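Local coordinates for protein D-glyceraldehyde dehydrogenase (NADP(+)) (Thermoplasma acidophilum, PDB 5IZD) that oxidises D-glyceraldehyde to glycerate with NADP(+) as electron acceptor, a step of the non-phosphorylated Entner-Doudoroff pathway, and works as a homotetramer built as a dimer of dimers, at residues A[78-86]-A[95-103]; A[151-159]-A[177-188]. All blocks are in the same frame, centred on the assembly; numbering follows the deposited sequence.

Contact 1: A[78-86]-A[95-103]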
loop_
_atom_site.group_PDB
_atom_site.type_symbol
_atom_site.label_atom_id
_atom_site.label_comp_id
_atom_site.label_asym_id
_atom_site.label_seq_id
_atom_site.Cartn_x
_atom_site.Cartn_y
_atom_site.Cartn_z
ATOM N N ASN A 78 -11.153 -22.736 -27.040
ATOM C CA ASN A 78 -12.086 -23.861 -26.981
ATOM C C ASN A 78 -13.302 -23.590 -26.120
ATOM O O ASN A 78 -13.939 -24.538 -25.654
ATOM C CB ASN A 78 -11.320 -25.016 -26.381
ATOM C CG ASN A 78 -10.188 -25.465 -27.254
ATOM O OD1 ASN A 78 -10.426 -26.180 -28.198
ATOM N ND2 ASN A 78 -8.952 -25.050 -26.944
ATOM N N ARG A 79 -13.576 -22.308 -25.879
ATOM C CA ARG A 79 -14.638 -21.828 -24.987
ATOM C C ARG A 79 -15.989 -22.460 -25.156
ATOM O O ARG A 79 -16.633 -22.782 -24.210
ATOM C CB ARG A 79 -14.741 -20.309 -24.926
ATOM C CG ARG A 79 -15.049 -19.588 -26.205
ATOM C CD ARG A 79 -15.248 -18.110 -25.954
ATOM N NE ARG A 79 -16.380 -17.894 -25.107
ATOM C CZ ARG A 79 -16.584 -16.847 -24.340
ATOM N NH1 ARG A 79 -17.681 -16.783 -23.639
ATOM N NH2 ARG A 79 -15.707 -15.864 -24.277
ATOM N N ALA A 80 -16.385 -22.634 -26.393
ATOM C CA ALA A 80 -17.625 -23.314 -26.728
ATOM C C ALA A 80 -17.845 -24.638 -25.976
ATOM O O ALA A 80 -18.953 -24.899 -25.525
ATOM C CB ALA A 80 -17.701 -23.580 -28.244
ATOM N N GLU A 81 -16.809 -25.455 -25.838
ATOM C CA GLU A 81 -16.939 -26.729 -25.128
ATOM C C GLU A 81 -17.343 -26.500 -23.648
ATOM O O GLU A 81 -18.197 -27.192 -23.075
ATOM C CB GLU A 81 -15.633 -27.519 -25.209
ATOM C CG GLU A 81 -15.253 -28.004 -26.615
ATOM C CD GLU A 81 -13.872 -28.688 -26.595
ATOM O OE1 GLU A 81 -13.266 -28.804 -25.488
ATOM O OE2 GLU A 81 -13.347 -29.059 -27.652
ATOM N N LEU A 82 -16.809 -25.469 -23.048
ATOM C CA LEU A 82 -17.146 -25.178 -21.675
ATOM C C LEU A 82 -18.552 -24.602 -21.508
ATOM O O LEU A 82 -19.244 -24.962 -20.570
ATOM C CB LEU A 82 -16.111 -24.214 -21.070
ATOM C CG LEU A 82 -16.406 -23.914 -19.612
ATOM C CD1 LEU A 82 -16.424 -25.172 -18.754
ATOM C CD2 LEU A 82 -15.346 -22.964 -19.090
ATOM N N GLU A 83 -18.966 -23.788 -22.449
ATOM C CA GLU A 83 -20.278 -23.200 -22.491
ATOM C C GLU A 83 -21.328 -24.319 -22.537
ATOM O O GLU A 83 -22.287 -24.318 -21.828
ATOM C CB GLU A 83 -20.370 -22.285 -23.694
ATOM C CG GLU A 83 -19.758 -20.904 -23.459
ATOM C CD GLU A 83 -19.585 -20.076 -24.706
ATOM O OE1 GLU A 83 -20.075 -20.430 -25.780
ATOM O OE2 GLU A 83 -18.951 -19.041 -24.632
ATOM N N ASN A 84 -21.090 -25.289 -23.393
ATOM C CA ASN A 84 -21.926 -26.457 -23.507
ATOM C C ASN A 84 -22.031 -27.305 -22.242
ATOM O O ASN A 84 -23.117 -27.719 -21.865
ATOM C CB ASN A 84 -21.483 -27.310 -24.714
ATOM C CG ASN A 84 -21.706 -26.592 -26.040
ATOM O OD1 ASN A 84 -22.550 -25.684 -26.146
ATOM N ND2 ASN A 84 -20.953 -26.978 -27.055
ATOM N N ILE A 85 -20.916 -27.556 -21.591
ATOM C CA ILE A 85 -20.926 -28.338 -20.347
ATOM C C ILE A 85 -21.776 -27.649 -19.264
ATOM O O ILE A 85 -22.598 -28.296 -18.604
ATOM C CB ILE A 85 -19.499 -28.525 -19.823
ATOM C CG1 ILE A 85 -18.783 -29.509 -20.764
ATOM C CG2 ILE A 85 -19.505 -29.010 -18.387
ATOM C CD1 ILE A 85 -17.283 -29.488 -20.638
ATOM N N ILE A 86 -21.604 -26.336 -19.121
ATOM C CA ILE A 86 -22.416 -25.593 -18.190
ATOM C C ILE A 86 -23.898 -25.659 -18.539
ATOM O O ILE A 86 -24.707 -25.831 -17.638
ATOM C CB ILE A 86 -21.938 -24.130 -18.095
ATOM C CG1 ILE A 86 -20.530 -24.082 -17.481
ATOM C CG2 ILE A 86 -22.930 -23.293 -17.304
ATOM C CD1 ILE A 86 -19.827 -22.798 -17.778
ATOM N N LYS A 95 -26.951 -17.284 -22.702
ATOM C CA LYS A 95 -26.258 -16.035 -22.373
ATOM C C LYS A 95 -25.586 -16.094 -20.991
ATOM O O LYS A 95 -24.526 -15.485 -20.787
ATOM C CB LYS A 95 -27.230 -14.838 -22.487
ATOM C CG LYS A 95 -27.665 -14.476 -23.914
ATOM C CD LYS A 95 -28.470 -13.173 -23.993
ATOM N N GLU A 96 -26.210 -16.787 -20.031
ATOM C CA GLU A 96 -25.588 -17.034 -18.724
ATOM C C GLU A 96 -24.374 -17.940 -18.810
ATOM O O GLU A 96 -23.360 -17.727 -18.126
ATOM C CB GLU A 96 -26.577 -17.587 -17.710
ATOM C CG GLU A 96 -27.480 -16.519 -17.083
ATOM C CD GLU A 96 -28.452 -17.089 -16.031
ATOM O OE1 GLU A 96 -28.019 -17.930 -15.209
ATOM O OE2 GLU A 96 -29.662 -16.712 -16.019
ATOM N N ALA A 97 -24.460 -18.947 -19.657
ATOM C CA ALA A 97 -23.330 -19.856 -19.871
ATOM C C ALA A 97 -22.180 -19.081 -20.528
ATOM O O ALA A 97 -21.045 -19.192 -20.083
ATOM C CB ALA A 97 -23.727 -21.080 -20.733
ATOM N N LYS A 98 -22.459 -18.285 -21.546
ATOM C CA LYS A 98 -21.395 -17.498 -22.208
ATOM C C LYS A 98 -20.772 -16.432 -21.262
ATOM O O LYS A 98 -19.576 -16.271 -21.230
ATOM C CB LYS A 98 -21.910 -16.861 -23.503
ATOM C CG LYS A 98 -22.218 -17.895 -24.554
ATOM C CD LYS A 98 -22.732 -17.307 -25.853
ATOM C CE LYS A 98 -22.815 -18.425 -26.874
ATOM N NZ LYS A 98 -23.264 -17.882 -28.167
ATOM N N GLU A 99 -21.617 -15.775 -20.470
ATOM C CA GLU A 99 -21.166 -14.803 -19.491
ATOM C C GLU A 99 -20.250 -15.451 -18.432
ATOM O O GLU A 99 -19.205 -14.909 -18.113
ATOM C CB GLU A 99 -22.377 -14.059 -18.888
ATOM C CG GLU A 99 -22.191 -13.494 -17.525
ATOM C CD GLU A 99 -23.373 -12.642 -17.090
ATOM O OE1 GLU A 99 -23.090 -11.608 -16.433
ATOM O OE2 GLU A 99 -24.536 -13.015 -17.354
ATOM N N GLU A 100 -20.590 -16.639 -17.969
ATOM C CA GLU A 100 -19.755 -17.325 -17.018
ATOM C C GLU A 100 -18.362 -17.630 -17.559
ATOM O O GLU A 100 -17.386 -17.491 -16.868
ATOM C CB GLU A 100 -20.417 -18.563 -16.457
ATOM C CG GLU A 100 -19.562 -19.210 -15.404
ATOM C CD GLU A 100 -20.270 -20.212 -14.548
ATOM O OE1 GLU A 100 -21.476 -20.407 -14.686
ATOM O OE2 GLU A 100 -19.605 -20.808 -13.733
ATOM N N VAL A 101 -18.291 -18.030 -18.814
ATOM C CA VAL A 101 -17.032 -18.331 -19.445
ATOM C C VAL A 101 -16.228 -17.040 -19.703
ATOM O O VAL A 101 -15.042 -17.013 -19.588
ATOM C CB VAL A 101 -17.234 -19.213 -20.687
ATOM C CG1 VAL A 101 -15.926 -19.464 -21.375
ATOM C CG2 VAL A 101 -17.869 -20.529 -20.270
ATOM N N ASP A 102 -16.914 -15.967 -20.021
ATOM C CA ASP A 102 -16.299 -14.683 -20.191
ATOM C C ASP A 102 -15.544 -14.396 -18.872
ATOM O O ASP A 102 -14.422 -14.007 -18.863
ATOM C CB ASP A 102 -17.375 -13.623 -20.365
ATOM C CG ASP A 102 -17.839 -13.458 -21.797
ATOM O OD1 ASP A 102 -17.278 -14.068 -22.684
ATOM O OD2 ASP A 102 -18.753 -12.682 -22.034
ATOM N N GLY A 103 -16.230 -14.616 -17.772
ATOM C CA GLY A 103 -15.733 -14.396 -16.443
ATOM C C GLY A 103 -14.591 -15.269 -16.045
ATOM O O GLY A 103 -13.751 -14.861 -15.296
#

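Contact 2: A[151-159]-A[177-188]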
loop_
_atom_site.group_PDB
_atom_site.type_symbol
_atom_site.label_atom_id
_atom_site.label_comp_id
_atom_site.label_asym_id
_atom_site.label_seq_id
_atom_site.Cartn_x
_atom_site.Cartn_y
_atom_site.Cartn_z
ATOM N N PRO A 151 -20.186 -23.099 -11.464
ATOM C CA PRO A 151 -19.264 -24.201 -11.384
ATOM C C PRO A 151 -17.967 -24.029 -12.199
ATOM O O PRO A 151 -17.082 -24.901 -12.104
ATOM C CB PRO A 151 -20.098 -25.385 -11.954
ATOM C CG PRO A 151 -20.965 -24.728 -13.001
ATOM C CD PRO A 151 -21.297 -23.368 -12.404
ATOM N N ALA A 152 -17.890 -23.041 -13.092
ATOM C CA ALA A 152 -16.666 -22.770 -13.847
ATOM C C ALA A 152 -16.020 -21.493 -13.264
ATOM O O ALA A 152 -14.814 -21.470 -13.001
ATOM C CB ALA A 152 -16.968 -22.589 -15.314
ATOM N N GLY A 153 -16.833 -20.457 -13.060
ATOM C CA GLY A 153 -16.389 -19.165 -12.381
ATOM C C GLY A 153 -15.668 -19.386 -11.063
ATOM O O GLY A 153 -14.639 -18.758 -10.773
ATOM N N MET A 154 -16.204 -20.296 -10.255
ATOM C CA MET A 154 -15.655 -20.500 -8.899
ATOM C C MET A 154 -14.339 -21.264 -8.926
ATOM O O MET A 154 -13.488 -21.106 -8.045
ATOM C CB MET A 154 -16.671 -21.190 -7.993
ATOM C CG MET A 154 -17.902 -20.361 -7.711
ATOM S SD MET A 154 -17.479 -19.076 -6.488
ATOM C CE MET A 154 -19.187 -18.477 -6.307
ATOM N N VAL A 155 -14.178 -22.113 -9.947
ATOM C CA VAL A 155 -12.929 -22.805 -10.119
ATOM C C VAL A 155 -11.842 -21.835 -10.525
ATOM O O VAL A 155 -10.805 -21.817 -9.911
ATOM C CB VAL A 155 -13.077 -23.959 -11.128
ATOM C CG1 VAL A 155 -11.739 -24.510 -11.544
ATOM C CG2 VAL A 155 -14.020 -24.999 -10.534
ATOM N N ALA A 156 -12.075 -21.074 -11.581
ATOM C CA ALA A 156 -11.160 -19.991 -11.959
ATOM C C ALA A 156 -10.821 -19.040 -10.765
ATOM O O ALA A 156 -9.685 -18.686 -10.581
ATOM C CB ALA A 156 -11.736 -19.163 -13.110
ATOM N N ARG A 157 -11.824 -18.640 -10.000
ATOM C CA ARG A 157 -11.636 -17.699 -8.883
ATOM C C ARG A 157 -10.647 -18.179 -7.820
ATOM O O ARG A 157 -9.951 -17.375 -7.269
ATOM C CB ARG A 157 -12.969 -17.410 -8.207
ATOM C CG ARG A 157 -12.837 -16.704 -6.858
ATOM C CD ARG A 157 -14.204 -16.377 -6.321
ATOM N NE ARG A 157 -14.795 -15.306 -7.075
ATOM C CZ ARG A 157 -16.070 -14.938 -6.968
ATOM N NH1 ARG A 157 -16.905 -15.559 -6.133
ATOM N NH2 ARG A 157 -16.503 -13.931 -7.715
ATOM N N LYS A 158 -10.638 -19.467 -7.534
ATOM C CA LYS A 158 -9.792 -20.104 -6.557
ATOM C C LYS A 158 -8.438 -20.596 -7.099
ATOM O O LYS A 158 -7.401 -20.358 -6.455
ATOM C CB LYS A 158 -10.581 -21.255 -5.921
ATOM C CG LYS A 158 -11.786 -20.682 -5.184
ATOM C CD LYS A 158 -12.538 -21.696 -4.374
ATOM C CE LYS A 158 -13.886 -21.164 -3.937
ATOM N NZ LYS A 158 -13.737 -20.075 -2.952
ATOM N N LEU A 159 -8.416 -21.229 -8.275
ATOM C CA LEU A 159 -7.158 -21.768 -8.831
ATOM C C LEU A 159 -6.209 -20.668 -9.296
ATOM O O LEU A 159 -5.033 -20.741 -9.020
ATOM C CB LEU A 159 -7.358 -22.740 -10.017
ATOM C CG LEU A 159 -8.109 -24.053 -9.851
ATOM C CD1 LEU A 159 -8.138 -24.748 -11.178
ATOM C CD2 LEU A 159 -7.499 -24.976 -8.846
ATOM N N THR A 177 -21.702 -30.840 -10.178
ATOM C CA THR A 177 -21.069 -30.212 -11.335
ATOM C C THR A 177 -19.588 -30.609 -11.500
ATOM O O THR A 177 -18.736 -29.742 -11.679
ATOM C CB THR A 177 -21.142 -28.661 -11.297
ATOM O OG1 THR A 177 -20.455 -28.167 -10.135
ATOM C CG2 THR A 177 -22.558 -28.139 -11.308
ATOM N N PRO A 178 -19.295 -31.927 -11.560
ATOM C CA PRO A 178 -17.923 -32.305 -11.789
ATOM C C PRO A 178 -17.301 -31.874 -13.155
ATOM O O PRO A 178 -16.093 -31.666 -13.220
ATOM C CB PRO A 178 -17.989 -33.828 -11.699
ATOM C CG PRO A 178 -19.348 -34.195 -12.195
ATOM C CD PRO A 178 -20.173 -33.106 -11.503
ATOM N N GLY A 179 -18.113 -31.790 -14.218
ATOM C CA GLY A 179 -17.643 -31.747 -15.624
ATOM C C GLY A 179 -16.912 -30.419 -15.934
ATOM O O GLY A 179 -15.854 -30.385 -16.585
ATOM N N SER A 180 -17.481 -29.326 -15.478
ATOM C CA SER A 180 -16.900 -28.031 -15.832
ATOM C C SER A 180 -15.542 -27.867 -15.123
ATOM O O SER A 180 -14.579 -27.362 -15.700
ATOM C CB SER A 180 -17.911 -26.896 -15.585
ATOM O OG SER A 180 -18.315 -26.876 -14.238
ATOM N N ALA A 181 -15.434 -28.399 -13.913
ATOM C CA ALA A 181 -14.193 -28.302 -13.159
ATOM C C ALA A 181 -13.112 -29.144 -13.851
ATOM O O ALA A 181 -11.986 -28.720 -14.024
ATOM C CB ALA A 181 -14.412 -28.780 -11.750
ATOM N N GLU A 182 -13.493 -30.357 -14.230
ATOM C CA GLU A 182 -12.565 -31.274 -14.860
ATOM C C GLU A 182 -12.051 -30.658 -16.107
ATOM O O GLU A 182 -10.905 -30.819 -16.427
ATOM C CB GLU A 182 -13.225 -32.590 -15.259
ATOM C CG GLU A 182 -12.185 -33.658 -15.583
ATOM C CD GLU A 182 -12.612 -34.641 -16.607
ATOM O OE1 GLU A 182 -13.236 -34.207 -17.611
ATOM O OE2 GLU A 182 -12.311 -35.864 -16.411
ATOM N N TRP A 183 -12.938 -30.039 -16.867
ATOM C CA TRP A 183 -12.542 -29.455 -18.148
ATOM C C TRP A 183 -11.497 -28.290 -17.965
ATOM O O TRP A 183 -10.470 -28.221 -18.683
ATOM C CB TRP A 183 -13.777 -29.027 -18.916
ATOM C CG TRP A 183 -13.542 -28.503 -20.283
ATOM C CD1 TRP A 183 -13.650 -29.199 -21.433
ATOM C CD2 TRP A 183 -13.152 -27.139 -20.662
ATOM N NE1 TRP A 183 -13.376 -28.381 -22.510
ATOM C CE2 TRP A 183 -13.105 -27.108 -22.071
ATOM C CE3 TRP A 183 -12.891 -25.974 -19.959
ATOM C CZ2 TRP A 183 -12.749 -25.958 -22.789
ATOM C CZ3 TRP A 183 -12.550 -24.783 -20.669
ATOM C CH2 TRP A 183 -12.476 -24.802 -22.071
ATOM N N ILE A 184 -11.724 -27.460 -16.966
ATOM C CA ILE A 184 -10.802 -26.374 -16.638
ATOM C C ILE A 184 -9.463 -26.910 -16.202
ATOM O O ILE A 184 -8.445 -26.471 -16.718
ATOM C CB ILE A 184 -11.401 -25.436 -15.562
ATOM C CG1 ILE A 184 -12.546 -24.656 -16.196
ATOM C CG2 ILE A 184 -10.358 -24.460 -15.035
ATOM C CD1 ILE A 184 -13.494 -24.048 -15.214
ATOM N N VAL A 185 -9.487 -27.898 -15.311
ATOM C CA VAL A 185 -8.296 -28.576 -14.831
ATOM C C VAL A 185 -7.456 -29.121 -15.985
ATOM O O VAL A 185 -6.228 -28.973 -15.985
ATOM C CB VAL A 185 -8.649 -29.713 -13.829
ATOM C CG1 VAL A 185 -7.451 -30.614 -13.545
ATOM C CG2 VAL A 185 -9.160 -29.104 -12.505
ATOM N N ARG A 186 -8.126 -29.757 -16.941
ATOM C CA ARG A 186 -7.458 -30.337 -18.115
ATOM C C ARG A 186 -6.789 -29.201 -18.906
ATOM O O ARG A 186 -5.647 -29.360 -19.312
ATOM C CB ARG A 186 -8.433 -31.166 -18.963
ATOM C CG ARG A 186 -7.830 -31.912 -20.181
ATOM C CD ARG A 186 -8.835 -32.871 -20.825
ATOM N NE ARG A 186 -9.165 -34.024 -19.960
ATOM C CZ ARG A 186 -8.465 -35.175 -19.857
ATOM N NH1 ARG A 186 -7.353 -35.408 -20.568
ATOM N NH2 ARG A 186 -8.893 -36.138 -19.019
ATOM N N LYS A 187 -7.431 -28.029 -19.031
ATOM C CA LYS A 187 -6.786 -26.900 -19.710
ATOM C C LYS A 187 -5.510 -26.432 -18.996
ATOM O O LYS A 187 -4.518 -26.145 -19.644
ATOM C CB LYS A 187 -7.776 -25.754 -19.983
ATOM C CG LYS A 187 -8.849 -26.131 -21.002
ATOM C CD LYS A 187 -8.314 -26.103 -22.429
ATOM C CE LYS A 187 -9.293 -26.759 -23.393
ATOM N NZ LYS A 187 -9.226 -28.245 -23.257
ATOM N N PHE A 188 -5.533 -26.379 -17.673
ATOM C CA PHE A 188 -4.332 -26.078 -16.898
ATOM C C PHE A 188 -3.226 -27.124 -17.101
ATOM O O PHE A 188 -2.015 -26.768 -17.288
ATOM C CB PHE A 188 -4.676 -25.907 -15.415
ATOM C CG PHE A 188 -5.095 -24.540 -15.082
ATOM C CD1 PHE A 188 -6.404 -24.155 -15.262
ATOM C CD2 PHE A 188 -4.169 -23.602 -14.653
ATOM C CE1 PHE A 188 -6.821 -22.876 -14.937
ATOM C CE2 PHE A 188 -4.586 -22.314 -14.350
ATOM C CZ PHE A 188 -5.917 -21.946 -14.502
HETATM O O HOH W 1 -17.448 -27.274 -10.974
#

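Contact 1: A[78-86]-A[95-103]
Arg79 reaches across from segment 78-86 to Asp102 on helix 95-103 and grips its carboxylate end-on, NH1 and NH2 both converging on OD1, with Arg79 NH2 to Asp102 OD1 at 2.9 Å. NH2 meets this oxygen nearly along its C-O direction, whereas NH1 comes from above the carboxylate plane; the two flat groups stand 82° apart. One turn further along the chain, Glu83 turns OE2 to the other edge of the same guanidinium and takes NE and NH1 side-on, Arg79 NH1 to Glu83 OE2 being 2.8 Å. With acids at two edges, the guanidinium is probably fixed against rotation. Its position depends on CG lying between backbone N and carbonyl carbon (chi1 61°) and on a bend at chi3, which lays the guanidinium beside Val101, between the two acids. CG1 of Val101 lies over one guanidinium face, 3.8 Å above the plane and toward its rim. The helices, successive in the chain, pack as a helical hairpin, the axes of segments 79-86 and 95-103 approaching to 8.7 Å with 128° between their directions; Val101 is its knob, set in a hole of Arg79, Leu82, Glu83 and Ile86. Val101 CG2 touches Leu82 CD2 at 3.7 Å and Ile86 CD1 at 3.9 Å; Glu83 CG also touches it, the Glu83 and Val101 side chains crossing at about a right angle. An alanine in place of Arg79 is likely to leave Glu83 and Asp102 as two neighbouring carboxylates without their shared positive partner and to uncover one flank of Val101. On the exposed side the extended Lys98 lays its methylenes over the Glu83 carboxylate, Lys98 CG lying 3.4 Å from Glu83 CD. Ala97 CB rests on the carbonyl oxygen of Glu83, 3.7 Å away, while Glu100 touches Ile86 and pairs with Lys92 beyond.

Contact 2: A[151-159]-A[177-188]
Val155 and Ile184 meet tip to tip between helices 153-159 and 178-188, Val155 CG1 lying 3.8 Å from Ile184 CG2. These are successive helices of the beta-alpha-beta crossovers in the Rossmann-like core of the aldehyde dehydrogenase coenzyme domain, joined through strand 168-172 and packed on the same face of the sheet; the axes of the two segments run in broadly the same direction, 42° apart. Ile184 has its CG1 anti to the carbonyl carbon (chi1 -70°), which carries CD1 over the start of the first helix, 3.8 Å from Ala152 CB and close to the Ala152 carbonyl oxygen. The other branch of Val155, CG2, rests on Ala181 CB at 4.0 Å. Further along the helices Leu159 CD1 approaches Phe188 CE1 obliquely at 4.4 Å.

At the N-terminal ends polar atoms take over. Pro151 CB sits against two hydroxyls, Thr177 OG1 and Ser180 OG, each 3.3 Å away, and the Thr177 side chain crosses the proline at about a right angle. In the next shell, Leu159 and Phe188 both lean on Leu198 of strand 198-200. Glu89 accepts from the Gly179 and Ser180 backbone nitrogens, tying this helix start to helix 79-90, and Thr177 packs on Trp148, a probable NADP(+)-binding residue. A water bridges the two backbones, donating to Pro151 O at 2.7 Å and to Thr177 O at 2.9 Å.

Overall arrangement
Contact 1 precedes contact 2 along the chain, and their centres lie 12 Å apart on the same side of the chain's centre. The hairpin of helices 79-90 and 94-112 packs against the helix pair 153-164 and 178-190, which belongs to the coenzyme-binding domain. Glu100 joins the two directly: its OE2 is 2.9 Å from the backbone nitrogens of both Ala152 and Gly153, probable hydrogen bonds at the start of helix 153-164. A second link pairs Glu81 with the indole nitrogen of Trp183, whose ring also packs on Leu82. The Glu100 side chain lies about 7 Å from that of Asn149, the probable transition-state stabiliser, which places this junction close to the probable active site.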